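PDB 1Q6I: FKBP-type peptidyl-prolyl cis-trans isomerase fkpA from Escherichia coli, which catalyses the cis-trans isomerization of peptide bonds preceding proline in the periplasm, speeds protein folding and acts as a folding chaperone. Local coordinates for residues Pro136-Thr141 with Phe168-Val173; Val142-Lys147 with Phe216-Leu221; Pro175-Gly180 with Ile190-Pro195. All coordinates share one frame; numbering follows the deposited sequence.

Contact 1 of 3, residues Pro136-Thr141 with Phe168-Val173; sequences PKDSDT and FRLDGV. With FK5 (8-deethyl-8-[but-3-enyl]-ascomycin), chain C.
Thr-141 and Arg-169 form an antiparallel, non-hydrogen-bonded pair with their CA atoms 4.4 Å apart, and beyond it the two backbones separate, 136-141 as a type I turn over Lys-137 to Asp-140 and 168-173 as a loop. This is one end of the FKBP domain's curled antiparallel sheet, where strand 141-150 begins beside the close of strand 166-169; the loop then runs on to helix 175-180. Leu-170 N donates to Asp-140 O in a nearly straight bond of 3.0 Å (174° at the hydrogen), a backbone hydrogen bond between the two segments. The turn is braced from within, since Lys-137 N reaches Asp-140 OD2 from above the carboxylate plane while Asp-140 N returns a bond to Lys-137 O.

Leu-170 is the buried apolar part of the contact. With CG anti to the backbone N (chi1 -178°), its CD2 methyl is carried to the turn, against Pro-136 CB at 3.9 Å and beside Lys-137 O. Pro-136 in turn lies on Val-142 and Leu-220, which joins this patch to the domain core. The outer side is acidic. The side chains of Asp-138 and Asp-171 are modelled so close together that the details of their approach are doubtful; Lys-182 forms a salt bridge with Asp-138 OD1 and would partly offset the charge gathered there. Toward the bound FK5, the 168-173 segment supplies Val-173, whose CB lies 3.2 Å from the ligand's O2 and whose CG1 packs over one face of the Phe-168 ring, off-centre toward the rim. At the strand end, Thr-141 turns its CG2 methyl, anti to the backbone N, to Phe-168 O at 3.7 Å, leaving OG1 4.1 Å from Arg-169 CG.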
# COMPACT_ATOMS: atom_id res chain seq x y z
N PRO A 136 -38.46 23.93 -15.35
CA PRO A 136 -37.62 22.83 -15.81
C PRO A 136 -38.42 21.57 -16.05
O PRO A 136 -39.29 21.24 -15.26
CB PRO A 136 -36.69 22.59 -14.62
CG PRO A 136 -36.74 23.81 -13.82
CD PRO A 136 -38.05 24.44 -14.05
N LYS A 137 -38.14 20.88 -17.15
CA LYS A 137 -38.71 19.57 -17.42
C LYS A 137 -37.57 18.54 -17.52
O LYS A 137 -36.39 18.89 -17.61
CB LYS A 137 -39.56 19.61 -18.68
CG LYS A 137 -40.92 20.28 -18.45
CD LYS A 137 -41.41 21.20 -19.57
CE LYS A 137 -42.40 22.27 -18.99
NZ LYS A 137 -42.45 23.59 -19.74
N ASP A 138 -37.92 17.27 -17.51
CA ASP A 138 -36.93 16.18 -17.49
C ASP A 138 -35.69 16.21 -18.46
O ASP A 138 -34.52 16.17 -18.02
CB ASP A 138 -37.67 14.85 -17.57
CG ASP A 138 -38.35 14.51 -16.25
OD1 ASP A 138 -37.74 14.76 -15.18
OD2 ASP A 138 -39.48 14.00 -16.18
N SER A 139 -35.91 16.26 -19.75
CA SER A 139 -34.76 16.35 -20.62
C SER A 139 -34.05 17.73 -20.55
O SER A 139 -33.03 17.90 -21.20
CB SER A 139 -35.21 16.10 -22.04
OG SER A 139 -36.12 17.12 -22.44
N ASP A 140 -34.54 18.71 -19.79
CA ASP A 140 -33.92 20.05 -19.82
C ASP A 140 -32.55 20.16 -19.14
O ASP A 140 -32.18 19.38 -18.25
CB ASP A 140 -34.78 21.14 -19.13
CG ASP A 140 -36.10 21.47 -19.85
OD1 ASP A 140 -36.30 21.10 -21.03
OD2 ASP A 140 -37.00 22.13 -19.25
N THR A 141 -31.84 21.22 -19.52
CA THR A 141 -30.63 21.62 -18.82
C THR A 141 -30.91 22.84 -17.94
O THR A 141 -31.58 23.79 -18.36
CB THR A 141 -29.56 21.98 -19.83
OG1 THR A 141 -29.13 20.79 -20.49
CG2 THR A 141 -28.29 22.59 -19.13
N PHE A 168 -26.27 21.45 -15.42
CA PHE A 168 -26.42 20.02 -15.53
C PHE A 168 -27.80 19.63 -16.10
O PHE A 168 -28.75 20.42 -16.12
CB PHE A 168 -26.25 19.37 -14.17
CG PHE A 168 -27.20 19.89 -13.15
CD1 PHE A 168 -28.51 19.47 -13.15
CD2 PHE A 168 -26.77 20.79 -12.19
CE1 PHE A 168 -29.39 19.95 -12.20
CE2 PHE A 168 -27.64 21.26 -11.26
CZ PHE A 168 -28.97 20.85 -11.26
N ARG A 169 -27.91 18.38 -16.53
CA ARG A 169 -29.20 17.87 -16.96
C ARG A 169 -30.06 17.57 -15.72
O ARG A 169 -29.59 16.98 -14.74
CB ARG A 169 -29.04 16.65 -17.88
CG ARG A 169 -28.34 17.00 -19.22
CD ARG A 169 -28.30 15.84 -20.22
NE ARG A 169 -27.58 14.68 -19.71
CZ ARG A 169 -26.29 14.43 -19.93
NH1 ARG A 169 -25.57 15.27 -20.66
NH2 ARG A 169 -25.73 13.35 -19.43
N LEU A 170 -31.30 18.07 -15.74
CA LEU A 170 -32.22 17.92 -14.61
C LEU A 170 -32.36 16.48 -14.18
O LEU A 170 -32.45 16.21 -13.00
CB LEU A 170 -33.62 18.45 -14.97
CG LEU A 170 -34.64 18.38 -13.82
CD1 LEU A 170 -34.17 19.25 -12.69
CD2 LEU A 170 -36.03 18.78 -14.30
N ASP A 171 -32.36 15.57 -15.15
CA ASP A 171 -32.53 14.14 -14.93
C ASP A 171 -31.23 13.41 -14.56
O ASP A 171 -31.25 12.21 -14.31
CB ASP A 171 -33.17 13.47 -16.18
CG ASP A 171 -34.60 13.92 -16.39
OD1 ASP A 171 -35.08 13.90 -17.53
OD2 ASP A 171 -35.36 14.32 -15.49
N GLY A 172 -30.11 14.12 -14.56
CA GLY A 172 -28.84 13.51 -14.23
C GLY A 172 -28.42 13.66 -12.77
O GLY A 172 -27.38 13.10 -12.37
N VAL A 173 -29.22 14.37 -11.98
CA VAL A 173 -28.90 14.66 -10.58
C VAL A 173 -29.72 13.86 -9.54
O VAL A 173 -30.60 13.07 -9.90
CB VAL A 173 -29.07 16.18 -10.31
CG1 VAL A 173 -28.04 16.97 -11.11
CG2 VAL A 173 -30.47 16.64 -10.62
C1 FK5 C . -25.96 16.17 -7.55
C2 FK5 C . -26.23 17.22 -6.50
C3 FK5 C . -27.34 18.24 -6.54
C4 FK5 C . -26.93 19.19 -7.64
C5 FK5 C . -25.64 19.94 -7.26
C6 FK5 C . -24.51 19.01 -6.78
C8 FK5 C . -24.59 17.57 -4.79
C9 FK5 C . -23.50 18.21 -4.25
C10 FK5 C . -22.13 17.59 -4.36
C11 FK5 C . -22.03 16.10 -3.99
C12 FK5 C . -20.66 15.52 -4.37
C13 FK5 C . -20.24 15.92 -5.78
C14 FK5 C . -20.39 17.42 -5.96
C15 FK5 C . -20.02 17.90 -7.36
C16 FK5 C . -18.61 18.42 -7.44
C17 FK5 C . -17.60 17.52 -8.14
C18 FK5 C . -18.24 16.39 -8.97
C19 FK5 C . -18.32 16.66 -10.47
C20 FK5 C . -18.36 15.50 -11.38
C21 FK5 C . -19.26 15.49 -12.57
C22 FK5 C . -20.65 14.98 -12.25
C23 FK5 C . -21.70 15.91 -11.71
C24 FK5 C . -22.95 15.14 -11.27
C25 FK5 C . -23.50 15.94 -10.11
C26 FK5 C . -24.61 15.35 -9.24
C27 FK5 C . -24.20 13.98 -8.94
C28 FK5 C . -24.96 12.92 -9.57
C29 FK5 C . -24.78 11.50 -9.19
C30 FK5 C . -25.91 11.07 -8.27
C31 FK5 C . -25.87 9.56 -8.02
C32 FK5 C . -25.91 8.87 -9.36
C33 FK5 C . -24.71 9.26 -10.20
C34 FK5 C . -24.81 10.74 -10.50
C35 FK5 C . -22.28 15.86 -2.52
C36 FK5 C . -16.65 17.01 -7.06
C37 FK5 C . -18.38 18.04 -11.05
C38 FK5 C . -18.57 14.67 -13.66
C39 FK5 C . -18.40 15.51 -14.90
C40 FK5 C . -17.13 15.48 -15.64
C41 FK5 C . -24.06 17.20 -10.72
C42 FK5 C . -23.05 13.75 -8.01
C43 FK5 C . -18.54 14.25 -5.93
C44 FK5 C . -20.50 19.78 -8.75
C45 FK5 C . -26.78 8.79 -5.94
N7 FK5 C . -25.08 17.91 -5.95
O1 FK5 C . -24.81 16.10 -8.02
O2 FK5 C . -26.99 15.36 -8.05
O3 FK5 C . -25.15 16.54 -4.07
O4 FK5 C . -23.63 19.45 -3.63
O5 FK5 C . -21.76 17.71 -5.72
O6 FK5 C . -21.35 18.39 -3.43
O7 FK5 C . -18.90 15.61 -6.05
O8 FK5 C . -20.89 18.96 -7.68
O9 FK5 C . -21.05 13.66 -12.44
O10 FK5 C . -23.93 15.10 -12.28
O11 FK5 C . -27.00 9.13 -7.29
O12 FK5 C . -25.95 7.49 -9.21

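Contact 2 of 3, residues Val142-Lys147 with Phe216-Leu221; sequences VVVNYK and FDVELL. With FK5 (8-deethyl-8-[but-3-enyl]-ascomycin), chain C.
Tyr-146 and Phe-216 lie side by side and point the same way from neighbouring strands, with Tyr-146 CD2 4.0 Å from Phe-216 CD1 and near the plane of the phenylalanine ring. Tyr-146 holds CG between its backbone N and carbonyl carbon (chi1 69°), which brings one ring face against FK5, whose C5 sits 3.7 Å above the ring plane toward the rim. Phe-216 offers the ligand an edge instead: FK5 O4 lies in the ring plane, 3.6 Å from Phe-216 CE1. Both rings also meet Trp-177 edge-to-face, and Tyr-146 OH is hydrogen-bonded to Asp-157 and Arg-162, which fixes the far end of the tyrosine. Segments 142-147 and 216-221, parts of strands 141-150 and 214-223, run antiparallel, their directions 164° apart, in the sheet of the FKBP fold, whose concave side holds the ligand pocket. Asn-145 with Glu-219 and Lys-147 with Asp-217 are hydrogen-bonded pairs; Glu-219 N to Asn-145 O is the straightest of the bonds, at 172°. On the face of Tyr-146, Val-144 CG1 packs obliquely on Val-218 CG1 at 4.1 Å, and the Leu-220 side chain crosses that of Val-142 at about a right angle, CD1 against CB. The other face is more polar: Lys-147 and Asp-217 run alongside each other, NZ and OD2 4.5 Å apart, too far for a salt bridge. Further along, Leu-221 CD1 touches Asn-145 ND2 at 3.7 Å.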
# COMPACT_ATOMS: atom_id res chain seq x y z
N VAL A 142 -30.38 22.83 -16.73
CA VAL A 142 -30.56 23.92 -15.80
C VAL A 142 -29.20 24.43 -15.39
O VAL A 142 -28.21 23.66 -15.31
CB VAL A 142 -31.34 23.52 -14.52
CG1 VAL A 142 -32.80 23.12 -14.86
CG2 VAL A 142 -30.63 22.43 -13.74
N VAL A 143 -29.16 25.74 -15.14
CA VAL A 143 -27.99 26.44 -14.62
C VAL A 143 -28.39 27.03 -13.25
O VAL A 143 -29.38 27.78 -13.17
CB VAL A 143 -27.56 27.61 -15.56
CG1 VAL A 143 -26.29 28.27 -15.05
CG2 VAL A 143 -27.40 27.16 -17.00
N VAL A 144 -27.62 26.73 -12.19
CA VAL A 144 -27.94 27.16 -10.84
C VAL A 144 -26.77 27.61 -10.00
O VAL A 144 -25.64 27.17 -10.22
CB VAL A 144 -28.52 25.97 -10.03
CG1 VAL A 144 -29.77 25.42 -10.69
CG2 VAL A 144 -27.48 24.82 -9.88
N ASN A 145 -27.02 28.50 -9.04
CA ASN A 145 -26.08 28.68 -7.96
C ASN A 145 -26.70 27.93 -6.77
O ASN A 145 -27.91 27.84 -6.64
CB ASN A 145 -25.83 30.13 -7.61
CG ASN A 145 -24.97 30.84 -8.65
OD1 ASN A 145 -23.83 30.42 -8.96
ND2 ASN A 145 -25.50 31.93 -9.17
N TYR A 146 -25.87 27.37 -5.92
CA TYR A 146 -26.40 26.67 -4.74
C TYR A 146 -25.41 26.61 -3.59
O TYR A 146 -24.21 26.79 -3.73
CB TYR A 146 -26.88 25.26 -5.10
CG TYR A 146 -25.75 24.35 -5.44
CD1 TYR A 146 -25.26 24.33 -6.72
CD2 TYR A 146 -25.12 23.56 -4.47
CE1 TYR A 146 -24.20 23.55 -7.07
CE2 TYR A 146 -24.04 22.76 -4.82
CZ TYR A 146 -23.58 22.77 -6.14
OH TYR A 146 -22.48 22.02 -6.57
N LYS A 147 -25.94 26.31 -2.44
CA LYS A 147 -25.17 26.13 -1.27
C LYS A 147 -25.79 24.93 -0.65
O LYS A 147 -27.03 24.88 -0.56
CB LYS A 147 -25.38 27.34 -0.40
CG LYS A 147 -24.73 27.30 0.90
CD LYS A 147 -24.69 28.71 1.51
CE LYS A 147 -25.95 29.02 2.29
NZ LYS A 147 -25.61 29.98 3.38
N PHE A 216 -30.43 22.34 0.76
CA PHE A 216 -29.85 23.14 -0.31
C PHE A 216 -30.58 24.48 -0.48
O PHE A 216 -31.82 24.52 -0.54
CB PHE A 216 -29.97 22.37 -1.61
CG PHE A 216 -28.99 21.25 -1.75
CD1 PHE A 216 -27.72 21.49 -2.19
CD2 PHE A 216 -29.36 19.95 -1.50
CE1 PHE A 216 -26.83 20.48 -2.33
CE2 PHE A 216 -28.48 18.95 -1.63
CZ PHE A 216 -27.21 19.21 -2.06
N ASP A 217 -29.83 25.56 -0.55
CA ASP A 217 -30.39 26.85 -1.00
C ASP A 217 -29.99 27.07 -2.46
O ASP A 217 -28.81 27.27 -2.74
CB ASP A 217 -29.86 27.99 -0.17
CG ASP A 217 -30.21 27.85 1.26
OD1 ASP A 217 -31.43 27.69 1.56
OD2 ASP A 217 -29.34 27.86 2.16
N VAL A 218 -30.98 27.01 -3.35
CA VAL A 218 -30.81 27.07 -4.76
C VAL A 218 -31.38 28.32 -5.44
O VAL A 218 -32.52 28.74 -5.15
CB VAL A 218 -31.53 25.89 -5.38
CG1 VAL A 218 -31.15 25.72 -6.82
CG2 VAL A 218 -31.20 24.65 -4.66
N GLU A 219 -30.62 28.89 -6.37
CA GLU A 219 -31.14 29.92 -7.26
C GLU A 219 -31.12 29.35 -8.70
O GLU A 219 -30.08 28.88 -9.16
CB GLU A 219 -30.33 31.21 -7.19
CG GLU A 219 -30.34 31.85 -5.82
CD GLU A 219 -29.57 33.15 -5.74
OE1 GLU A 219 -28.76 33.48 -6.68
OE2 GLU A 219 -29.78 33.83 -4.70
N LEU A 220 -32.27 29.36 -9.38
CA LEU A 220 -32.37 28.89 -10.77
C LEU A 220 -32.22 30.02 -11.78
O LEU A 220 -33.10 30.89 -11.91
CB LEU A 220 -33.69 28.17 -10.99
CG LEU A 220 -34.10 27.62 -12.35
CD1 LEU A 220 -33.10 26.60 -12.85
CD2 LEU A 220 -35.45 27.01 -12.17
N LEU A 221 -31.08 30.00 -12.49
CA LEU A 221 -30.73 31.07 -13.44
C LEU A 221 -31.22 30.83 -14.85
O LEU A 221 -31.60 31.78 -15.54
CB LEU A 221 -29.22 31.23 -13.52
CG LEU A 221 -28.50 31.39 -12.20
CD1 LEU A 221 -27.03 31.50 -12.54
CD2 LEU A 221 -29.00 32.65 -11.49
C1 FK5 C . -25.96 16.17 -7.55
C2 FK5 C . -26.23 17.22 -6.50
C3 FK5 C . -27.34 18.24 -6.54
C4 FK5 C . -26.93 19.19 -7.64
C5 FK5 C . -25.64 19.94 -7.26
C6 FK5 C . -24.51 19.01 -6.78
C8 FK5 C . -24.59 17.57 -4.79
C9 FK5 C . -23.50 18.21 -4.25
C10 FK5 C . -22.13 17.59 -4.36
C11 FK5 C . -22.03 16.10 -3.99
C12 FK5 C . -20.66 15.52 -4.37
C13 FK5 C . -20.24 15.92 -5.78
C14 FK5 C . -20.39 17.42 -5.96
C15 FK5 C . -20.02 17.90 -7.36
C16 FK5 C . -18.61 18.42 -7.44
C17 FK5 C . -17.60 17.52 -8.14
C18 FK5 C . -18.24 16.39 -8.97
C19 FK5 C . -18.32 16.66 -10.47
C20 FK5 C . -18.36 15.50 -11.38
C21 FK5 C . -19.26 15.49 -12.57
C22 FK5 C . -20.65 14.98 -12.25
C23 FK5 C . -21.70 15.91 -11.71
C24 FK5 C . -22.95 15.14 -11.27
C25 FK5 C . -23.50 15.94 -10.11
C26 FK5 C . -24.61 15.35 -9.24
C27 FK5 C . -24.20 13.98 -8.94
C28 FK5 C . -24.96 12.92 -9.57
C29 FK5 C . -24.78 11.50 -9.19
C30 FK5 C . -25.91 11.07 -8.27
C31 FK5 C . -25.87 9.56 -8.02
C32 FK5 C . -25.91 8.87 -9.36
C33 FK5 C . -24.71 9.26 -10.20
C34 FK5 C . -24.81 10.74 -10.50
C35 FK5 C . -22.28 15.86 -2.52
C36 FK5 C . -16.65 17.01 -7.06
C37 FK5 C . -18.38 18.04 -11.05
C38 FK5 C . -18.57 14.67 -13.66
C39 FK5 C . -18.40 15.51 -14.90
C40 FK5 C . -17.13 15.48 -15.64
C41 FK5 C . -24.06 17.20 -10.72
C42 FK5 C . -23.05 13.75 -8.01
C43 FK5 C . -18.54 14.25 -5.93
C44 FK5 C . -20.50 19.78 -8.75
C45 FK5 C . -26.78 8.79 -5.94
N7 FK5 C . -25.08 17.91 -5.95
O1 FK5 C . -24.81 16.10 -8.02
O2 FK5 C . -26.99 15.36 -8.05
O3 FK5 C . -25.15 16.54 -4.07
O4 FK5 C . -23.63 19.45 -3.63
O5 FK5 C . -21.76 17.71 -5.72
O6 FK5 C . -21.35 18.39 -3.43
O7 FK5 C . -18.90 15.61 -6.05
O8 FK5 C . -20.89 18.96 -7.68
O9 FK5 C . -21.05 13.66 -12.44
O10 FK5 C . -23.93 15.10 -12.28
O11 FK5 C . -27.00 9.13 -7.29
O12 FK5 C . -25.95 7.49 -9.21
O HOH W 1 -27.69 25.46 2.38

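Contact 3 of 3, residues Pro175-Gly180 with Ile190-Pro195; sequences PGWTEG and IKLVIP. With FK5 (8-deethyl-8-[but-3-enyl]-ascomycin), chain C.
Leu-192 lays its CD1 methyl over one face of the Trp-177 indole, a CH-pi contact 4.2 Å from the centroid of the five-membered ring and only 9° off its normal. The opposite face carries FK5, with C3 3.3 Å from Trp-177 NE1, so the indole is held between protein and ligand. Ile-194 crosses it at about a right angle and brings CD1 to within 3.6 Å of Trp-177 CD1. This is the tight part of the contact, where the helix 175-180 of the FKBP fold packs on strand 190-194 and its tryptophan forms the floor of the ligand pocket. Glycines let the helix come close: Ile-194 CG2 rests 4.0 Å from Gly-176 CA and Leu-192 CD2 3.8 Å from Gly-180 CA, with no helix side chain between them. Ile-190 CD1 closes the far end against Gly-180 O.

The other side of the helix turns from the strand. Pro-175 is exposed, and the partly exposed Thr-178 and Glu-179 take polar partners elsewhere, Ser-119 and Thr-121 for the carboxylate. Lys-191 and Val-193, on the strand's other face, meet Phe-110 of helix 70-111. Replacing the indole of Trp-177 by an alanine methyl is likely to open a gap between Leu-192 CD1 and FK5 C3 and leave the ligand ring without its flat support. No hydrogen bond joins the two segments, which is consistent with an interface resting on close fit and dispersion, the indole offering a largely apolar, polarisable surface to the ligand.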
# COMPACT_ATOMS: atom_id res chain seq x y z
N PRO A 175 -32.60 12.69 -7.03
CA PRO A 175 -34.05 12.89 -7.25
C PRO A 175 -34.66 14.11 -6.56
O PRO A 175 -35.57 14.74 -7.12
CB PRO A 175 -34.68 11.56 -6.79
CG PRO A 175 -33.50 10.56 -6.73
CD PRO A 175 -32.25 11.32 -6.61
N GLY A 176 -34.18 14.44 -5.36
CA GLY A 176 -34.71 15.61 -4.67
C GLY A 176 -34.52 16.89 -5.47
O GLY A 176 -35.29 17.85 -5.35
N TRP A 177 -33.46 16.96 -6.26
CA TRP A 177 -33.25 18.14 -7.09
C TRP A 177 -34.09 17.98 -8.36
O TRP A 177 -34.68 18.92 -8.84
CB TRP A 177 -31.78 18.32 -7.50
CG TRP A 177 -30.93 19.05 -6.57
CD1 TRP A 177 -30.53 18.65 -5.34
CD2 TRP A 177 -30.33 20.32 -6.80
NE1 TRP A 177 -29.71 19.60 -4.78
CE2 TRP A 177 -29.56 20.63 -5.66
CE3 TRP A 177 -30.33 21.21 -7.87
CZ2 TRP A 177 -28.84 21.81 -5.54
CZ3 TRP A 177 -29.59 22.38 -7.79
CH2 TRP A 177 -28.85 22.68 -6.61
N THR A 178 -34.10 16.79 -8.94
CA THR A 178 -34.86 16.56 -10.15
C THR A 178 -36.32 17.03 -9.98
O THR A 178 -36.86 17.80 -10.81
CB THR A 178 -34.80 15.08 -10.53
OG1 THR A 178 -33.44 14.71 -10.86
CG2 THR A 178 -35.60 14.81 -11.80
N GLU A 179 -36.91 16.65 -8.86
CA GLU A 179 -38.29 17.00 -8.47
C GLU A 179 -38.41 18.44 -7.97
O GLU A 179 -39.32 19.17 -8.38
CB GLU A 179 -38.73 16.08 -7.32
CG GLU A 179 -39.99 16.53 -6.61
CD GLU A 179 -40.38 15.62 -5.43
OE1 GLU A 179 -39.64 14.67 -5.05
OE2 GLU A 179 -41.45 15.89 -4.87
N GLY A 180 -37.49 18.82 -7.08
CA GLY A 180 -37.54 20.11 -6.40
C GLY A 180 -37.50 21.30 -7.35
O GLY A 180 -38.24 22.27 -7.15
N ILE A 190 -35.34 28.49 -4.28
CA ILE A 190 -36.03 27.53 -3.49
C ILE A 190 -35.06 26.87 -2.53
O ILE A 190 -33.89 26.72 -2.80
CB ILE A 190 -36.70 26.48 -4.40
CG1 ILE A 190 -37.57 25.54 -3.57
CG2 ILE A 190 -35.68 25.67 -5.22
CD1 ILE A 190 -38.46 24.65 -4.41
N LYS A 191 -35.58 26.53 -1.37
CA LYS A 191 -34.80 25.83 -0.36
C LYS A 191 -35.28 24.39 -0.41
O LYS A 191 -36.47 24.13 -0.32
CB LYS A 191 -35.00 26.45 1.00
CG LYS A 191 -34.38 25.68 2.18
CD LYS A 191 -34.30 26.59 3.44
CE LYS A 191 -33.99 25.84 4.72
NZ LYS A 191 -33.75 26.82 5.81
N LEU A 192 -34.36 23.47 -0.56
CA LEU A 192 -34.71 22.07 -0.64
C LEU A 192 -34.15 21.38 0.59
O LEU A 192 -33.00 21.54 0.92
CB LEU A 192 -34.14 21.43 -1.91
CG LEU A 192 -34.49 21.98 -3.31
CD1 LEU A 192 -33.90 21.06 -4.39
CD2 LEU A 192 -35.98 22.07 -3.55
N VAL A 193 -35.00 20.61 1.26
CA VAL A 193 -34.63 19.84 2.43
C VAL A 193 -34.91 18.39 2.05
O VAL A 193 -36.06 17.94 2.02
CB VAL A 193 -35.39 20.31 3.64
CG1 VAL A 193 -35.25 19.36 4.82
CG2 VAL A 193 -34.88 21.67 3.99
N ILE A 194 -33.82 17.70 1.71
CA ILE A 194 -33.90 16.41 1.04
C ILE A 194 -33.56 15.25 1.93
O ILE A 194 -32.46 15.17 2.47
CB ILE A 194 -32.97 16.43 -0.20
CG1 ILE A 194 -33.21 17.68 -1.07
CG2 ILE A 194 -33.15 15.18 -1.05
CD1 ILE A 194 -32.19 17.83 -2.29
N PRO A 195 -34.52 14.33 2.07
CA PRO A 195 -34.29 13.07 2.77
C PRO A 195 -33.23 12.23 2.08
O PRO A 195 -33.11 12.29 0.85
CB PRO A 195 -35.62 12.32 2.66
CG PRO A 195 -36.59 13.23 2.12
CD PRO A 195 -35.89 14.46 1.59
C1 FK5 C . -25.96 16.17 -7.55
C2 FK5 C . -26.23 17.22 -6.50
C3 FK5 C . -27.34 18.24 -6.54
C4 FK5 C . -26.93 19.19 -7.64
C5 FK5 C . -25.64 19.94 -7.26
C6 FK5 C . -24.51 19.01 -6.78
C8 FK5 C . -24.59 17.57 -4.79
C9 FK5 C . -23.50 18.21 -4.25
C10 FK5 C . -22.13 17.59 -4.36
C11 FK5 C . -22.03 16.10 -3.99
C12 FK5 C . -20.66 15.52 -4.37
C13 FK5 C . -20.24 15.92 -5.78
C14 FK5 C . -20.39 17.42 -5.96
C15 FK5 C . -20.02 17.90 -7.36
C16 FK5 C . -18.61 18.42 -7.44
C17 FK5 C . -17.60 17.52 -8.14
C18 FK5 C . -18.24 16.39 -8.97
C19 FK5 C . -18.32 16.66 -10.47
C20 FK5 C . -18.36 15.50 -11.38
C21 FK5 C . -19.26 15.49 -12.57
C22 FK5 C . -20.65 14.98 -12.25
C23 FK5 C . -21.70 15.91 -11.71
C24 FK5 C . -22.95 15.14 -11.27
C25 FK5 C . -23.50 15.94 -10.11
C26 FK5 C . -24.61 15.35 -9.24
C27 FK5 C . -24.20 13.98 -8.94
C28 FK5 C . -24.96 12.92 -9.57
C29 FK5 C . -24.78 11.50 -9.19
C30 FK5 C . -25.91 11.07 -8.27
C31 FK5 C . -25.87 9.56 -8.02
C32 FK5 C . -25.91 8.87 -9.36
C33 FK5 C . -24.71 9.26 -10.20
C34 FK5 C . -24.81 10.74 -10.50
C35 FK5 C . -22.28 15.86 -2.52
C36 FK5 C . -16.65 17.01 -7.06
C37 FK5 C . -18.38 18.04 -11.05
C38 FK5 C . -18.57 14.67 -13.66
C39 FK5 C . -18.40 15.51 -14.90
C40 FK5 C . -17.13 15.48 -15.64
C41 FK5 C . -24.06 17.20 -10.72
C42 FK5 C . -23.05 13.75 -8.01
C43 FK5 C . -18.54 14.25 -5.93
C44 FK5 C . -20.50 19.78 -8.75
C45 FK5 C . -26.78 8.79 -5.94
N7 FK5 C . -25.08 17.91 -5.95
O1 FK5 C . -24.81 16.10 -8.02
O2 FK5 C . -26.99 15.36 -8.05
O3 FK5 C . -25.15 16.54 -4.07
O4 FK5 C . -23.63 19.45 -3.63
O5 FK5 C . -21.76 17.71 -5.72
O6 FK5 C . -21.35 18.39 -3.43
O7 FK5 C . -18.90 15.61 -6.05
O8 FK5 C . -20.89 18.96 -7.68
O9 FK5 C . -21.05 13.66 -12.44
O10 FK5 C . -23.93 15.10 -12.28
O11 FK5 C . -27.00 9.13 -7.29
O12 FK5 C . -25.95 7.49 -9.21

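Overall arrangement
All three contacts belong to the FKBP domain and touch FK5, but they differ in depth and chemistry. In contact 3 every touching residue is buried and the packing is apolar, contact 2 is a sheet pairing with one buried and one more polar face, and contact 1 lies nearest the surface, with five exposed residues and an acidic rim. Strand 141-150 links contacts 1 and 2 through Phe-168 N to Val-142 O, whereas contacts 2 and 3 meet where strands 214-223 and 189-194 pair in the sheet. Contact 3 is nested in the loop that contact 2 closes. Thr-178 OG1 ties the helix to Leu-170 of contact 1, and Trp-177 meets rings from both other contacts.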